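Local coordinates for glycosyl hydrolase BlGH5_18 (Bifidobacterium longum subsp. infantis, PDB 7LQX), which is a glycoside hydrolase of subfamily GH5_18 that probably cleaves a mannose-containing linkage in the core of N-glycans during their breakdown by this gut bacterium, at residues G248-R262 against F292-N305. Sequence-based numbering, arbitrary orientation.
Sequences GECTAHALYLAELSR and FCRDTIAKAAQCPN
Lys299 lies across the first turn of helix 248-262, its amine reaching Gly248 and Thr251. CB lies 4.0 Å from Thr251 O; beyond CG the chain runs extended, so CD rests against Thr251 O and Ala252 CA, 3.7 Å from the latter, and CE passes beside Thr251 OG1. At the tip, NZ donates to Gly248 O over 3.0 Å and weakly to Thr251 OG1, with His397 as a further partner. Gly248 O also accepts from Ala252 N, on the opposite face of its carbonyl plane. Lysine thus suits a place that needs apolar methylenes along the helix and a donor at its N-terminal turn.

Thr251 is a knob among Phe292, Asp295, Thr296 and Lys299. OG1 stands between the backbone N and the carbonyl carbon (chi1 55°), which brings it to the Lys299 amine and leaves CG2 for Asp295 CB, 3.7 Å away. The helix is kinked here: Leu255 N lacks its bond to the preceding turn and instead donates to a water, which in turn donates to Thr251 O and Thr296 O. Small Ala254 and Ala300 are consistent with the close approach, 7.5 Å between axes crossing at -36°, while branched Leu255 spreads both methyls over Lys299 O.

Farther along, Cys303 packs on Leu255 and Ala258. Arg262 NH1 forms a salt bridge with Glu259 OE1 at 2.8 Å; Pro304 CG and Asn305 OD1 lie over one guanidinium face. Glu259 OE1 also meets Thr404, and Asn305 ND2 bonds Arg270 O.

These are neighbouring outer helices of the GH5 (beta/alpha)8 barrel: helix 248-264 precedes strand 272-277 and helix 289-300 leads into strand 306-312. Helix 342-354 packs on 289-300, whereas 388-399, between C-terminal strands 365-369 and 403-407 in sequence, covers 248-264.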
loop_
_atom_site.group_PDB
_atom_site.type_symbol
_atom_site.label_atom_id
_atom_site.label_comp_id
_atom_site.label_asym_id
_atom_site.label_seq_id
_atom_site.Cartn_x
_atom_site.Cartn_y
_atom_site.Cartn_z
ATOM N N GLY A 248 -8.996 -37.966 -12.560
ATOM C CA GLY A 248 -8.068 -37.738 -13.648
ATOM C C GLY A 248 -8.119 -36.325 -14.189
ATOM O O GLY A 248 -7.105 -35.798 -14.641
ATOM N N GLU A 249 -9.297 -35.701 -14.175
ATOM C CA GLU A 249 -9.389 -34.314 -14.616
ATOM C C GLU A 249 -8.514 -33.425 -13.742
ATOM O O GLU A 249 -7.852 -32.503 -14.227
ATOM C CB GLU A 249 -10.842 -33.840 -14.557
ATOM C CG GLU A 249 -11.772 -34.445 -15.598
ATOM C CD GLU A 249 -12.419 -35.747 -15.153
ATOM O OE1 GLU A 249 -12.037 -36.300 -14.096
ATOM O OE2 GLU A 249 -13.340 -36.216 -15.859
ATOM N N CYS A 250 -8.511 -33.690 -12.437
ATOM C CA CYS A 250 -7.710 -32.898 -11.514
ATOM C C CYS A 250 -6.227 -32.948 -11.879
ATOM O O CYS A 250 -5.572 -31.907 -11.979
ATOM C CB CYS A 250 -7.953 -33.390 -10.090
ATOM S SG CYS A 250 -7.193 -32.353 -8.851
ATOM N N THR A 251 -5.681 -34.140 -12.098
ATOM C CA THR A 251 -4.257 -34.235 -12.406
ATOM C C THR A 251 -3.933 -33.875 -13.850
ATOM O O THR A 251 -2.760 -33.633 -14.151
ATOM C CB THR A 251 -3.712 -35.633 -12.100
ATOM O OG1 THR A 251 -4.494 -36.603 -12.801
ATOM C CG2 THR A 251 -3.727 -35.908 -10.601
ATOM N N ALA A 252 -4.929 -33.801 -14.728
ATOM C CA ALA A 252 -4.723 -33.414 -16.115
ATOM C C ALA A 252 -4.810 -31.912 -16.336
ATOM O O ALA A 252 -4.560 -31.461 -17.450
ATOM C CB ALA A 252 -5.754 -34.099 -17.017
ATOM N N HIS A 253 -5.125 -31.124 -15.311
ATOM C CA HIS A 253 -5.441 -29.720 -15.551
ATOM C C HIS A 253 -4.261 -28.956 -16.139
ATOM O O HIS A 253 -4.444 -28.099 -17.014
ATOM C CB HIS A 253 -5.939 -29.044 -14.271
ATOM C CG HIS A 253 -6.426 -27.645 -14.492
ATOM N ND1 HIS A 253 -5.605 -26.544 -14.370
ATOM C CD2 HIS A 253 -7.635 -27.173 -14.875
ATOM C CE1 HIS A 253 -6.292 -25.455 -14.660
ATOM N NE2 HIS A 253 -7.526 -25.806 -14.968
ATOM N N ALA A 254 -3.044 -29.214 -15.650
ATOM C CA ALA A 254 -1.893 -28.463 -16.146
ATOM C C ALA A 254 -1.610 -28.807 -17.603
ATOM O O ALA A 254 -1.349 -27.917 -18.419
ATOM C CB ALA A 254 -0.659 -28.724 -15.279
ATOM N N LEU A 255 -1.659 -30.099 -17.944
ATOM C CA LEU A 255 -1.534 -30.507 -19.337
ATOM C C LEU A 255 -2.591 -29.840 -20.200
ATOM O O LEU A 255 -2.306 -29.380 -21.315
ATOM C CB LEU A 255 -1.676 -32.027 -19.433
ATOM C CG LEU A 255 -1.742 -32.598 -20.850
ATOM C CD1 LEU A 255 -0.498 -32.250 -21.651
ATOM C CD2 LEU A 255 -1.945 -34.110 -20.816
ATOM N N TYR A 256 -3.830 -29.800 -19.707
ATOM C CA TYR A 256 -4.910 -29.196 -20.473
ATOM C C TYR A 256 -4.613 -27.741 -20.795
ATOM O O TYR A 256 -4.765 -27.311 -21.941
ATOM C CB TYR A 256 -6.227 -29.309 -19.706
ATOM C CG TYR A 256 -7.338 -28.511 -20.353
ATOM C CD1 TYR A 256 -7.879 -28.903 -21.571
ATOM C CD2 TYR A 256 -7.819 -27.358 -19.765
ATOM C CE1 TYR A 256 -8.878 -28.183 -22.168
ATOM C CE2 TYR A 256 -8.832 -26.626 -20.355
ATOM C CZ TYR A 256 -9.353 -27.046 -21.567
ATOM O OH TYR A 256 -10.363 -26.335 -22.173
ATOM N N LEU A 257 -4.205 -26.954 -19.799
ATOM C CA LEU A 257 -3.911 -25.554 -20.073
ATOM C C LEU A 257 -2.762 -25.419 -21.062
ATOM O O LEU A 257 -2.766 -24.525 -21.918
ATOM C CB LEU A 257 -3.596 -24.805 -18.782
ATOM C CG LEU A 257 -4.824 -24.357 -17.994
ATOM C CD1 LEU A 257 -4.431 -23.497 -16.793
ATOM C CD2 LEU A 257 -5.829 -23.606 -18.874
ATOM N N ALA A 258 -1.756 -26.281 -20.955
ATOM C CA ALA A 258 -0.656 -26.224 -21.909
ATOM C C ALA A 258 -1.156 -26.465 -23.332
ATOM O O ALA A 258 -0.819 -25.715 -24.256
ATOM C CB ALA A 258 0.423 -27.237 -21.530
ATOM N N GLU A 259 -1.980 -27.497 -23.521
ATOM C CA GLU A 259 -2.508 -27.789 -24.852
ATOM C C GLU A 259 -3.464 -26.702 -25.323
ATOM O O GLU A 259 -3.466 -26.340 -26.504
ATOM C CB GLU A 259 -3.205 -29.148 -24.859
ATOM C CG GLU A 259 -2.267 -30.331 -24.647
ATOM C CD GLU A 259 -1.130 -30.384 -25.655
ATOM O OE1 GLU A 259 -1.285 -29.866 -26.782
ATOM O OE2 GLU A 259 -0.074 -30.947 -25.322
ATOM N N LEU A 260 -4.291 -26.173 -24.421
ATOM C CA LEU A 260 -5.183 -25.082 -24.787
ATOM C C LEU A 260 -4.385 -23.905 -25.320
ATOM O O LEU A 260 -4.749 -23.305 -26.337
ATOM C CB LEU A 260 -6.022 -24.686 -23.573
ATOM C CG LEU A 260 -7.027 -23.560 -23.779
ATOM C CD1 LEU A 260 -8.078 -23.910 -24.806
ATOM C CD2 LEU A 260 -7.688 -23.234 -22.441
ATOM N N SER A 261 -3.282 -23.562 -24.657
ATOM C CA SER A 261 -2.498 -22.420 -25.105
ATOM C C SER A 261 -1.934 -22.647 -26.499
ATOM O O SER A 261 -1.857 -21.709 -27.296
ATOM C CB SER A 261 -1.397 -22.111 -24.089
ATOM O OG SER A 261 -0.300 -23.011 -24.151
ATOM N N ARG A 262 -1.574 -23.887 -26.825
ATOM C CA ARG A 262 -1.022 -24.178 -28.142
ATOM C C ARG A 262 -2.009 -23.880 -29.259
ATOM O O ARG A 262 -1.593 -23.594 -30.388
ATOM C CB ARG A 262 -0.593 -25.639 -28.219
ATOM C CG ARG A 262 0.639 -25.977 -27.399
ATOM C CD ARG A 262 0.918 -27.457 -27.516
ATOM N NE ARG A 262 1.403 -27.835 -28.844
ATOM C CZ ARG A 262 1.376 -29.071 -29.333
ATOM N NH1 ARG A 262 0.817 -30.053 -28.645
ATOM N NH2 ARG A 262 1.898 -29.319 -30.526
ATOM N N PHE A 292 -0.348 -36.198 -6.290
ATOM C CA PHE A 292 -0.839 -35.165 -7.187
ATOM C C PHE A 292 0.307 -34.522 -7.958
ATOM O O PHE A 292 0.191 -34.264 -9.161
ATOM C CB PHE A 292 -1.585 -34.105 -6.381
ATOM C CG PHE A 292 -1.974 -32.917 -7.191
ATOM C CD1 PHE A 292 -3.142 -32.931 -7.934
ATOM C CD2 PHE A 292 -1.166 -31.801 -7.241
ATOM C CE1 PHE A 292 -3.504 -31.840 -8.691
ATOM C CE2 PHE A 292 -1.515 -30.721 -8.004
ATOM C CZ PHE A 292 -2.688 -30.743 -8.736
ATOM N N CYS A 293 1.418 -34.249 -7.273
ATOM C CA CYS A 293 2.582 -33.647 -7.911
ATOM C C CYS A 293 3.133 -34.555 -9.001
ATOM O O CYS A 293 3.320 -34.127 -10.147
ATOM C CB CYS A 293 3.630 -33.369 -6.830
ATOM S SG CYS A 293 5.245 -32.821 -7.410
ATOM N N ARG A 294 3.370 -35.824 -8.669
ATOM C CA ARG A 294 3.923 -36.745 -9.650
ATOM C C ARG A 294 2.989 -36.907 -10.843
ATOM O O ARG A 294 3.426 -36.855 -11.998
ATOM C CB ARG A 294 4.192 -38.103 -9.010
ATOM C CG ARG A 294 5.243 -38.091 -7.920
ATOM C CD ARG A 294 5.615 -39.518 -7.508
ATOM N NE ARG A 294 6.523 -39.553 -6.364
ATOM C CZ ARG A 294 6.134 -39.649 -5.095
ATOM N NH1 ARG A 294 4.846 -39.742 -4.794
ATOM N NH2 ARG A 294 7.039 -39.662 -4.126
ATOM N N ASP A 295 1.699 -37.137 -10.587
ATOM C CA ASP A 295 0.766 -37.389 -11.681
ATOM C C ASP A 295 0.571 -36.150 -12.544
ATOM O O ASP A 295 0.488 -36.245 -13.773
ATOM C CB ASP A 295 -0.582 -37.837 -11.113
ATOM C CG ASP A 295 -0.570 -39.267 -10.613
ATOM O OD1 ASP A 295 0.382 -40.020 -10.911
ATOM O OD2 ASP A 295 -1.538 -39.639 -9.920
ATOM N N THR A 296 0.483 -34.978 -11.914
ATOM C CA THR A 296 0.327 -33.745 -12.678
ATOM C C THR A 296 1.504 -33.525 -13.613
ATOM O O THR A 296 1.320 -33.138 -14.772
ATOM C CB THR A 296 0.163 -32.556 -11.735
ATOM O OG1 THR A 296 -1.104 -32.655 -11.077
ATOM C CG2 THR A 296 0.217 -31.236 -12.483
ATOM N N ILE A 297 2.722 -33.770 -13.130
ATOM C CA ILE A 297 3.907 -33.554 -13.951
ATOM C C ILE A 297 4.016 -34.609 -15.040
ATOM O O ILE A 297 4.319 -34.288 -16.194
ATOM C CB ILE A 297 5.167 -33.473 -13.071
ATOM C CG1 ILE A 297 5.100 -32.203 -12.221
ATOM C CG2 ILE A 297 6.420 -33.488 -13.937
ATOM C CD1 ILE A 297 6.110 -32.166 -11.098
ATOM N N ALA A 298 3.759 -35.872 -14.709
ATOM C CA ALA A 298 3.808 -36.906 -15.737
ATOM C C ALA A 298 2.821 -36.614 -16.858
ATOM O O ALA A 298 3.106 -36.872 -18.033
ATOM C CB ALA A 298 3.524 -38.270 -15.119
ATOM N N LYS A 299 1.648 -36.080 -16.521
ATOM C CA LYS A 299 0.697 -35.698 -17.559
ATOM C C LYS A 299 1.177 -34.465 -18.315
ATOM O O LYS A 299 1.158 -34.439 -19.549
ATOM C CB LYS A 299 -0.697 -35.487 -16.966
ATOM C CG LYS A 299 -1.398 -36.801 -16.587
ATOM C CD LYS A 299 -2.846 -36.596 -16.162
ATOM C CE LYS A 299 -3.526 -37.886 -15.797
ATOM N NZ LYS A 299 -5.015 -37.711 -15.752
ATOM N N ALA A 300 1.614 -33.427 -17.599
ATOM C CA ALA A 300 2.059 -32.212 -18.274
ATOM C C ALA A 300 3.176 -32.503 -19.273
ATOM O O ALA A 300 3.232 -31.886 -20.345
ATOM C CB ALA A 300 2.504 -31.166 -17.249
ATOM N N ALA A 301 4.070 -33.433 -18.946
ATOM C CA ALA A 301 5.176 -33.773 -19.830
ATOM C C ALA A 301 4.707 -34.415 -21.127
ATOM O O ALA A 301 5.526 -34.610 -22.034
ATOM C CB ALA A 301 6.162 -34.689 -19.105
ATOM N N GLN A 302 3.423 -34.752 -21.244
ATOM C CA GLN A 302 2.901 -35.229 -22.518
ATOM C C GLN A 302 2.794 -34.111 -23.541
ATOM O O GLN A 302 2.602 -34.391 -24.728
ATOM C CB GLN A 302 1.542 -35.890 -22.317
ATOM C CG GLN A 302 1.637 -37.170 -21.515
ATOM C CD GLN A 302 0.293 -37.696 -21.075
ATOM O OE1 GLN A 302 -0.750 -37.274 -21.571
ATOM N NE2 GLN A 302 0.309 -38.628 -20.130
ATOM N N CYS A 303 2.929 -32.866 -23.113
ATOM C CA CYS A 303 2.883 -31.745 -24.036
ATOM C C CYS A 303 4.243 -31.553 -24.689
ATOM O O CYS A 303 5.227 -31.291 -23.989
ATOM C CB CYS A 303 2.516 -30.475 -23.294
ATOM S SG CYS A 303 2.467 -29.023 -24.374
ATOM N N PRO A 304 4.350 -31.673 -26.014
ATOM C CA PRO A 304 5.670 -31.551 -26.648
ATOM C C PRO A 304 6.321 -30.200 -26.465
ATOM O O PRO A 304 7.543 -30.102 -26.622
ATOM C CB PRO A 304 5.388 -31.833 -28.132
ATOM C CG PRO A 304 3.942 -31.583 -28.304
ATOM C CD PRO A 304 3.284 -31.937 -26.992
ATOM N N ASN A 305 5.553 -29.156 -26.157
ATOM C CA ASN A 305 6.076 -27.805 -26.021
ATOM C C ASN A 305 6.385 -27.433 -24.576
ATOM O O ASN A 305 6.750 -26.285 -24.313
ATOM C CB ASN A 305 5.089 -26.790 -26.597
ATOM C CG ASN A 305 4.945 -26.909 -28.096
ATOM O OD1 ASN A 305 4.513 -27.935 -28.607
ATOM N ND2 ASN A 305 5.298 -25.851 -28.807
HETATM O O HOH W 1 -3.041 -30.826 -12.335
HETATM O O HOH W 2 -1.240 -32.092 -15.780
HETATM O O HOH W 3 -3.773 -39.167 -12.287
HETATM O O HOH W 4 -0.041 -33.632 -25.379
#